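Predicted protease of the collagenase family (Methanopyrus kandleri, PDB 5D88) probably acts as a peptidase of the U32 family, with a TIM-barrel fold and a bound zinc ion. Local coordinates at residues A[104-109]-A[127-132]; A[153-158]-A[181-186]; A[193-196]-A[200-203]. All coordinates share one frame; numbering follows the deposited sequence.

Contact 1: residues A[104-109]-A[127-132]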
loop_
_atom_site.group_PDB
_atom_site.type_symbol
_atom_site.label_atom_id
_atom_site.label_comp_id
_atom_site.label_asym_id
_atom_site.label_seq_id
_atom_site.Cartn_x
_atom_site.Cartn_y
_atom_site.Cartn_z
ATOM N N SER A 104 -0.516 -22.814 9.257
ATOM C CA SER A 104 -1.814 -23.356 9.649
ATOM C C SER A 104 -2.912 -22.896 8.701
ATOM O O SER A 104 -3.794 -23.680 8.324
ATOM C CB SER A 104 -2.162 -22.942 11.069
ATOM O OG SER A 104 -3.292 -23.656 11.468
ATOM N N THR A 105 -2.890 -21.617 8.336
ATOM C CA THR A 105 -3.870 -21.069 7.395
ATOM C C THR A 105 -3.753 -21.734 6.025
ATOM O O THR A 105 -4.757 -22.146 5.433
ATOM C CB THR A 105 -3.685 -19.554 7.293
ATOM O OG1 THR A 105 -3.999 -18.959 8.552
ATOM C CG2 THR A 105 -4.606 -18.924 6.227
ATOM N N LEU A 106 -2.531 -21.860 5.506
ATOM C CA LEU A 106 -2.384 -22.475 4.196
ATOM C C LEU A 106 -2.758 -23.950 4.233
ATOM O O LEU A 106 -3.326 -24.457 3.264
ATOM C CB LEU A 106 -0.966 -22.275 3.676
ATOM C CG LEU A 106 -0.579 -20.799 3.578
ATOM C CD1 LEU A 106 0.832 -20.654 3.084
ATOM C CD2 LEU A 106 -1.529 -20.042 2.687
ATOM N N ASP A 107 -2.481 -24.652 5.340
ATOM C CA ASP A 107 -2.951 -26.029 5.468
ATOM C C ASP A 107 -4.463 -26.098 5.390
ATOM O O ASP A 107 -5.028 -27.028 4.804
ATOM C CB ASP A 107 -2.512 -26.640 6.792
ATOM C CG ASP A 107 -1.053 -26.971 6.841
ATOM O OD1 ASP A 107 -0.341 -26.902 5.810
ATOM O OD2 ASP A 107 -0.630 -27.329 7.961
ATOM N N TYR A 108 -5.134 -25.148 6.023
ATOM C CA TYR A 108 -6.582 -25.106 5.945
ATOM C C TYR A 108 -7.034 -24.989 4.494
ATOM O O TYR A 108 -7.882 -25.752 4.031
ATOM C CB TYR A 108 -7.097 -23.946 6.786
ATOM C CG TYR A 108 -8.541 -23.646 6.547
ATOM C CD1 TYR A 108 -9.529 -24.518 6.985
ATOM C CD2 TYR A 108 -8.921 -22.502 5.871
ATOM C CE1 TYR A 108 -10.860 -24.252 6.760
ATOM C CE2 TYR A 108 -10.257 -22.215 5.646
ATOM C CZ TYR A 108 -11.220 -23.099 6.088
ATOM O OH TYR A 108 -12.543 -22.837 5.861
ATOM N N LEU A 109 -6.428 -24.076 3.742
ATOM C CA LEU A 109 -6.794 -23.913 2.337
ATOM C C LEU A 109 -6.481 -25.166 1.535
ATOM O O LEU A 109 -7.309 -25.630 0.739
ATOM C CB LEU A 109 -6.056 -22.714 1.753
ATOM C CG LEU A 109 -6.351 -21.376 2.421
ATOM C CD1 LEU A 109 -5.532 -20.308 1.728
ATOM C CD2 LEU A 109 -7.830 -21.041 2.337
ATOM N N GLU A 127 5.846 -16.469 -1.797
ATOM C CA GLU A 127 7.041 -17.288 -1.648
ATOM C C GLU A 127 6.750 -18.561 -0.853
ATOM O O GLU A 127 7.177 -19.662 -1.233
ATOM C CB GLU A 127 8.132 -16.443 -0.987
ATOM C CG GLU A 127 9.522 -16.983 -1.084
ATOM C CD GLU A 127 10.530 -15.963 -0.579
ATOM O OE1 GLU A 127 10.278 -15.338 0.481
ATOM O OE2 GLU A 127 11.550 -15.763 -1.256
ATOM N N VAL A 128 6.045 -18.432 0.268
ATOM C CA VAL A 128 5.760 -19.607 1.090
ATOM C C VAL A 128 4.854 -20.577 0.341
ATOM O O VAL A 128 5.083 -21.795 0.362
ATOM C CB VAL A 128 5.140 -19.188 2.439
ATOM C CG1 VAL A 128 4.737 -20.412 3.243
ATOM C CG2 VAL A 128 6.118 -18.343 3.267
ATOM N N LEU A 129 3.804 -20.060 -0.316
ATOM C CA LEU A 129 2.893 -20.918 -1.075
ATOM C C LEU A 129 3.624 -21.675 -2.165
ATOM O O LEU A 129 3.435 -22.887 -2.325
ATOM C CB LEU A 129 1.761 -20.096 -1.702
ATOM C CG LEU A 129 0.559 -19.906 -0.819
ATOM C CD1 LEU A 129 -0.275 -18.756 -1.382
ATOM C CD2 LEU A 129 -0.257 -21.221 -0.729
ATOM N N ALA A 130 4.460 -20.974 -2.934
ATOM C CA ALA A 130 5.149 -21.614 -4.055
ATOM C C ALA A 130 6.160 -22.653 -3.579
ATOM O O ALA A 130 6.357 -23.682 -4.231
ATOM C CB ALA A 130 5.849 -20.561 -4.903
ATOM N N THR A 131 6.830 -22.378 -2.466
ATOM C CA THR A 131 7.864 -23.272 -1.963
ATOM C C THR A 131 7.282 -24.510 -1.290
ATOM O O THR A 131 7.781 -25.620 -1.500
ATOM C CB THR A 131 8.769 -22.510 -1.005
ATOM O OG1 THR A 131 9.422 -21.472 -1.737
ATOM C CG2 THR A 131 9.830 -23.412 -0.429
ATOM N N GLU A 132 6.249 -24.352 -0.465
ATOM C CA GLU A 132 5.823 -25.419 0.437
ATOM C C GLU A 132 4.541 -26.138 0.034
ATOM O O GLU A 132 4.233 -27.190 0.624
ATOM C CB GLU A 132 5.653 -24.855 1.862
ATOM C CG GLU A 132 6.904 -24.146 2.417
ATOM C CD GLU A 132 8.090 -25.072 2.596
ATOM O OE1 GLU A 132 7.948 -26.277 2.354
ATOM O OE2 GLU A 132 9.182 -24.596 2.965
#
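Leu106 meets Val128 and Leu129 with its two methyl branches: CD1 lies against both neighbours, while CD2 meets Leu129. CD1 is 3.9 Å from CG1 of Val128, and CD2 is 3.8 Å from CD2 of Leu129. Neither pair of side chains runs parallel: Leu106 comes off helix 98-113 and meets both at a slant. Its CG stands anti to the carbonyl carbon (chi1 -58°), and with chi2 at 179° the fork of the leucine opens toward helix 123-132. On that helix the two partners reach out differently. Val128 has its CB directed at the other helix and touches with CG1, whereas Leu129 leaves its backbone at an angle and only its outer end swings in, bringing CG to 4.0 Å from Leu106 CD1. The backbones stay well apart, with 7.6 Å between CA of Leu106 and CA of Leu129.

This is the packing of two successive outer helices of the TIM barrel, flanking strand 117-120, which runs between them in the chain. Leu129 also rests on Val118 and Val120 of that strand, Leu106 touches Met84 and Tyr133, and Val128 reaches back to Leu102. Cutting Leu106 back to an alanine removes both methyls and is likely to open a gap facing Val128 CG1 and Leu129 CD2. All three touching residues are buried, and carbon meets carbon throughout, so the contact is held by van der Waals packing and the exclusion of water; its specificity lies in the fit of branched side chains rather than in directed bonds.

Contact 2: residues A[153-158]-A[181-186]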
loop_
_atom_site.group_PDB
_atom_site.type_symbol
_atom_site.label_atom_id
_atom_site.label_comp_id
_atom_site.label_asym_id
_atom_site.label_seq_id
_atom_site.Cartn_x
_atom_site.Cartn_y
_atom_site.Cartn_z
ATOM N N HIS A 153 9.628 -9.758 -10.534
ATOM C CA HIS A 153 9.912 -10.110 -9.154
ATOM C C HIS A 153 8.861 -11.050 -8.585
ATOM O O HIS A 153 9.211 -11.986 -7.847
ATOM C CB HIS A 153 10.060 -8.840 -8.326
ATOM C CG HIS A 153 11.370 -8.142 -8.573
ATOM N ND1 HIS A 153 12.542 -8.519 -7.946
ATOM C CD2 HIS A 153 11.706 -7.127 -9.407
ATOM C CE1 HIS A 153 13.534 -7.752 -8.361
ATOM N NE2 HIS A 153 13.055 -6.902 -9.253
ATOM N N PHE A 154 7.574 -10.844 -8.915
ATOM C CA PHE A 154 6.571 -11.775 -8.407
ATOM C C PHE A 154 6.737 -13.161 -9.027
ATOM O O PHE A 154 6.541 -14.178 -8.345
ATOM C CB PHE A 154 5.160 -11.228 -8.639
ATOM C CG PHE A 154 4.655 -10.367 -7.525
ATOM C CD1 PHE A 154 4.164 -10.923 -6.353
ATOM C CD2 PHE A 154 4.682 -8.998 -7.637
ATOM C CE1 PHE A 154 3.684 -10.122 -5.337
ATOM C CE2 PHE A 154 4.214 -8.200 -6.620
ATOM C CZ PHE A 154 3.722 -8.758 -5.472
ATOM N N GLU A 155 7.132 -13.230 -10.293
ATOM C CA GLU A 155 7.429 -14.522 -10.907
ATOM C C GLU A 155 8.573 -15.215 -10.179
ATOM O O GLU A 155 8.501 -16.413 -9.868
ATOM C CB GLU A 155 7.770 -14.330 -12.387
ATOM C CG GLU A 155 8.180 -15.627 -13.084
ATOM C CD GLU A 155 8.482 -15.438 -14.569
ATOM O OE1 GLU A 155 9.430 -14.692 -14.902
ATOM O OE2 GLU A 155 7.755 -16.024 -15.398
ATOM N N ARG A 156 9.640 -14.464 -9.892
ATOM C CA ARG A 156 10.803 -15.024 -9.219
ATOM C C ARG A 156 10.440 -15.552 -7.836
ATOM O O ARG A 156 10.982 -16.577 -7.402
ATOM C CB ARG A 156 11.904 -13.970 -9.136
ATOM C CG ARG A 156 13.237 -14.526 -8.628
ATOM C CD ARG A 156 14.357 -13.478 -8.585
ATOM N NE ARG A 156 13.924 -12.218 -7.994
ATOM C CZ ARG A 156 13.814 -11.999 -6.688
ATOM N NH1 ARG A 156 14.107 -12.955 -5.810
ATOM N NH2 ARG A 156 13.402 -10.816 -6.256
ATOM N N LEU A 157 9.497 -14.902 -7.157
ATOM C CA LEU A 157 9.054 -15.371 -5.853
ATOM C C LEU A 157 8.181 -16.608 -5.943
ATOM O O LEU A 157 7.994 -17.284 -4.920
ATOM C CB LEU A 157 8.285 -14.278 -5.119
ATOM C CG LEU A 157 9.082 -13.066 -4.654
ATOM C CD1 LEU A 157 8.074 -12.029 -4.177
ATOM C CD2 LEU A 157 10.084 -13.400 -3.542
ATOM N N GLY A 158 7.642 -16.914 -7.126
ATOM C CA GLY A 158 6.911 -18.153 -7.325
ATOM C C GLY A 158 5.498 -18.025 -7.869
ATOM O O GLY A 158 4.744 -19.001 -7.858
ATOM N N ARG A 181 8.758 -10.117 -20.632
ATOM C CA ARG A 181 9.629 -10.254 -19.477
ATOM C C ARG A 181 9.387 -11.526 -18.688
ATOM O O ARG A 181 10.337 -12.082 -18.124
ATOM C CB ARG A 181 9.433 -9.051 -18.552
ATOM C CG ARG A 181 10.453 -8.938 -17.452
ATOM C CD ARG A 181 11.796 -8.469 -17.979
ATOM N NE ARG A 181 12.839 -8.720 -16.992
ATOM C CZ ARG A 181 13.164 -7.898 -15.994
ATOM N NH1 ARG A 181 12.535 -6.736 -15.829
ATOM N NH2 ARG A 181 14.132 -8.244 -15.155
ATOM N N VAL A 182 8.142 -12.000 -18.622
ATOM C CA VAL A 182 7.795 -13.111 -17.752
ATOM C C VAL A 182 7.110 -14.203 -18.555
ATOM O O VAL A 182 6.628 -13.991 -19.668
ATOM C CB VAL A 182 6.889 -12.676 -16.582
ATOM C CG1 VAL A 182 7.606 -11.679 -15.700
ATOM C CG2 VAL A 182 5.592 -12.093 -17.099
ATOM N N SER A 183 7.078 -15.388 -17.963
ATOM C CA SER A 183 6.492 -16.558 -18.591
ATOM C C SER A 183 5.205 -17.010 -17.916
ATOM O O SER A 183 4.598 -17.984 -18.364
ATOM C CB SER A 183 7.511 -17.697 -18.593
ATOM O OG SER A 183 8.557 -17.391 -19.493
ATOM N N VAL A 184 4.768 -16.323 -16.863
ATOM C CA VAL A 184 3.553 -16.681 -16.139
ATOM C C VAL A 184 2.324 -16.423 -16.990
ATOM O O VAL A 184 2.380 -15.718 -18.006
ATOM C CB VAL A 184 3.418 -15.895 -14.824
ATOM C CG1 VAL A 184 4.520 -16.233 -13.864
ATOM C CG2 VAL A 184 3.379 -14.373 -15.113
ATOM N N GLU A 185 1.201 -16.989 -16.567
ATOM C CA GLU A 185 -0.079 -16.622 -17.135
ATOM C C GLU A 185 -0.460 -15.230 -16.654
ATOM O O GLU A 185 -0.164 -14.841 -15.522
ATOM C CB GLU A 185 -1.152 -17.626 -16.707
ATOM C CG GLU A 185 -0.837 -19.062 -17.062
ATOM C CD GLU A 185 -0.781 -19.276 -18.539
ATOM O OE1 GLU A 185 -1.839 -19.145 -19.170
ATOM O OE2 GLU A 185 0.314 -19.576 -19.070
ATOM N N LEU A 186 -1.133 -14.476 -17.513
ATOM C CA LEU A 186 -1.620 -13.160 -17.128
ATOM C C LEU A 186 -3.139 -13.153 -17.042
ATOM O O LEU A 186 -3.835 -13.614 -17.958
ATOM C CB LEU A 186 -1.151 -12.088 -18.097
ATOM C CG LEU A 186 0.357 -11.943 -18.175
ATOM C CD1 LEU A 186 0.639 -10.863 -19.176
ATOM C CD2 LEU A 186 0.984 -11.600 -16.828
HETATM O O HOH W 1 10.884 -15.211 -16.906
#
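Glu155 reaches from helix 148-157 to the backbone turn that leads into strand 185-190, and nearly everything in this contact hangs on its side chain. CB begins the approach 4.0 Å from CG1 of Val184. With CG anti to the backbone N (chi1 176°) and the next torsion also extended, the chain runs straight out from the helix; CG passes the same Val184 methyl at 3.8 Å, the two side chains slanting across each other. CD then comes up beside CB of Val182. At the tip the two oxygens part. OE2 accepts a hydrogen bond from the backbone N of Ser183, 2.7 Å long and fairly straight at 161°, met on the syn side of the carboxylate and somewhat out of its plane. OE1 sits 3.6 Å from Val182 CG1 and has a water beside it, so close that the exact distance is doubtful; the water's second link, to Arg181 O, is weak.

The helix ends just past this residue in a Schellman motif: Gly158 has positive phi, and its N-H is bonded to Glu155 O and, weakly, to Phe154 O. Helix 148-157 and the lead into strand 185-190 are joined through Glu155 on the outside of the barrel. Around them Arg181 makes a cation-pi contact with Trp152, and Arg156 NH2 bonds both His153 ND1 and Met228 O of the second subunit.

A carboxylate thus grips a main-chain N-H and sits against Val182, while its aliphatic stem lies along Val184. Because the donor is backbone, the link would not depend on the side chain of Ser183, and the Ser183 N-H bond probably helps to stabilise the glutamate in its charged form.

Contact 3: residues A[193-196]-A[200-203]. With ACT (acetate ion), chain C.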
loop_
_atom_site.group_PDB
_atom_site.type_symbol
_atom_site.label_atom_id
_atom_site.label_comp_id
_atom_site.label_asym_id
_atom_site.label_seq_id
_atom_site.Cartn_x
_atom_site.Cartn_y
_atom_site.Cartn_z
ATOM N N ILE A 193 -10.845 -2.062 -9.023
ATOM C CA ILE A 193 -10.316 -0.714 -8.846
ATOM C C ILE A 193 -8.834 -0.715 -9.189
ATOM O O ILE A 193 -8.109 -1.648 -8.849
ATOM C CB ILE A 193 -10.561 -0.238 -7.407
ATOM C CG1 ILE A 193 -12.061 -0.169 -7.127
ATOM C CG2 ILE A 193 -9.946 1.135 -7.156
ATOM C CD1 ILE A 193 -12.342 -0.286 -5.687
ATOM N N THR A 194 -8.395 0.313 -9.915
ATOM C CA THR A 194 -6.983 0.491 -10.222
ATOM C C THR A 194 -6.263 1.206 -9.089
ATOM O O THR A 194 -6.825 2.066 -8.405
ATOM C CB THR A 194 -6.781 1.280 -11.518
ATOM O OG1 THR A 194 -5.399 1.619 -11.645
ATOM C CG2 THR A 194 -7.580 2.551 -11.551
ATOM N N PHE A 195 -5.000 0.827 -8.887
ATOM C CA PHE A 195 -4.158 1.509 -7.928
ATOM C C PHE A 195 -3.938 2.973 -8.287
ATOM O O PHE A 195 -3.478 3.740 -7.431
ATOM C CB PHE A 195 -2.819 0.758 -7.823
ATOM C CG PHE A 195 -2.107 0.997 -6.559
ATOM C CD1 PHE A 195 -2.392 0.229 -5.440
ATOM C CD2 PHE A 195 -1.138 1.981 -6.476
ATOM C CE1 PHE A 195 -1.720 0.418 -4.258
ATOM C CE2 PHE A 195 -0.470 2.205 -5.278
ATOM C CZ PHE A 195 -0.768 1.414 -4.163
ATOM N N ARG A 196 -4.281 3.387 -9.522
ATOM C CA ARG A 196 -4.286 4.798 -9.873
ATOM C C ARG A 196 -5.327 5.588 -9.092
ATOM O O ARG A 196 -5.237 6.821 -9.045
ATOM C CB ARG A 196 -4.528 4.954 -11.372
ATOM C CG ARG A 196 -3.327 4.507 -12.181
ATOM C CD ARG A 196 -3.489 4.715 -13.636
ATOM N NE ARG A 196 -2.317 4.163 -14.317
ATOM C CZ ARG A 196 -2.147 4.125 -15.638
ATOM N NH1 ARG A 196 -3.076 4.601 -16.463
ATOM N NH2 ARG A 196 -1.035 3.591 -16.137
ATOM N N ALA A 200 -7.149 4.120 -2.916
ATOM C CA ALA A 200 -7.431 2.686 -2.857
ATOM C C ALA A 200 -6.418 1.938 -1.994
ATOM O O ALA A 200 -6.793 1.023 -1.261
ATOM C CB ALA A 200 -7.477 2.099 -4.268
ATOM N N PHE A 201 -5.129 2.271 -2.126
ATOM C CA PHE A 201 -4.050 1.692 -1.315
ATOM C C PHE A 201 -4.428 1.658 0.169
ATOM O O PHE A 201 -4.352 0.616 0.840
ATOM C CB PHE A 201 -2.834 2.578 -1.660
ATOM C CG PHE A 201 -1.630 2.503 -0.797
ATOM C CD1 PHE A 201 -1.260 1.406 -0.079
ATOM C CD2 PHE A 201 -0.738 3.579 -0.876
ATOM C CE1 PHE A 201 -0.048 1.424 0.666
ATOM C CE2 PHE A 201 0.420 3.618 -0.178
ATOM C CZ PHE A 201 0.786 2.533 0.600
ATOM N N PHE A 202 -4.892 2.796 0.679
ATOM C CA PHE A 202 -5.176 2.931 2.094
ATOM C C PHE A 202 -6.463 2.206 2.462
ATOM O O PHE A 202 -6.554 1.593 3.531
ATOM C CB PHE A 202 -5.256 4.419 2.442
ATOM C CG PHE A 202 -3.999 5.166 2.081
ATOM C CD1 PHE A 202 -2.909 5.143 2.938
ATOM C CD2 PHE A 202 -3.890 5.835 0.872
ATOM C CE1 PHE A 202 -1.740 5.794 2.613
ATOM C CE2 PHE A 202 -2.709 6.490 0.521
ATOM C CZ PHE A 202 -1.632 6.470 1.394
ATOM N N GLU A 203 -7.464 2.276 1.585
ATOM C CA GLU A 203 -8.741 1.641 1.868
ATOM C C GLU A 203 -8.619 0.125 1.840
ATOM O O GLU A 203 -9.226 -0.564 2.667
ATOM C CB GLU A 203 -9.791 2.134 0.885
ATOM C CG GLU A 203 -11.194 1.662 1.217
ATOM C CD GLU A 203 -12.243 2.278 0.326
ATOM O OE1 GLU A 203 -11.922 2.652 -0.819
ATOM O OE2 GLU A 203 -13.401 2.379 0.777
HETATM C C ACT C . -11.329 -3.845 -5.745
HETATM O O ACT C . -10.563 -3.701 -6.728
HETATM O OXT ACT C . -10.789 -3.834 -4.615
HETATM C CH3 ACT C . -12.817 -3.987 -5.916
HETATM O O HOH W 2 -4.189 3.704 -4.535
#
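Phe195 and Phe201 make an obliquely set aromatic pair: their planes meet at 36° and their centroids lie 5.5 Å apart, neither a stack nor an edge-to-face arrangement. The side chains point the same way, side by side, and the closest touch is not between rings at all but from Phe195 CZ to Phe201 CB, at 3.4 Å. Both hold CG anti to the backbone N, Phe195 at chi1 -157° and Phe201 at 166°, which brings the far end of the first ring against the root of the second.

The setting is the loop that follows the short strand 192-193, just beyond strand 185-190 of the TIM barrel, packed on the start of helix 200-213. The loop is shaped by an ST turn, in which Thr194 OG1 accepts from Arg196 N at 3.0 Å; the same hydroxyl is also bonded to Asp165. Further back, Ile193 CG2 lies 3.9 Å from the methyl of Ala200. Above the Phe195 ring, over its centre, sits a water that donates to Phe195 O and accepts from Phe201 N, stitching the loop to the first turn of the helix.

Across the dimer the Phe195 rings of the two subunits meet, as do the two copies of Phe201, so these residues belong to the subunit interface as well. The Phe201 side chain is about 9 Å from the zinc ion, which Cys88 and His209 bind, and His209 lies further along this same helix. Behind Ile193 an acetate, probably from the crystallisation liquor, is held by His141, Arg204 and the backbone N of Leu56, and its O atom takes a nearly straight bond of 2.8 Å from Ile193 N.

Contacts 1 and 3 are buried, whereas contact 2 lies at the surface. Contact 1 packs two outer helices, contact 2 ties a later helix to the lead into the seventh strand, and contact 3 sets the loop after the short strand 192-193 on the next helix. Contacts 1 and 2 meet where helix 123-132 touches the end of helix 148-157, Ala130 CB lying 3.5 Å from Gly158 O; contact 3 stays about 11 Å from contact 2 at the nearest atoms, yet both reach the second subunit. Chemistry follows place: branched aliphatics alone in the first, a carboxylate on backbone N-H in the second, aromatics and a bridging water in the third, near the zinc.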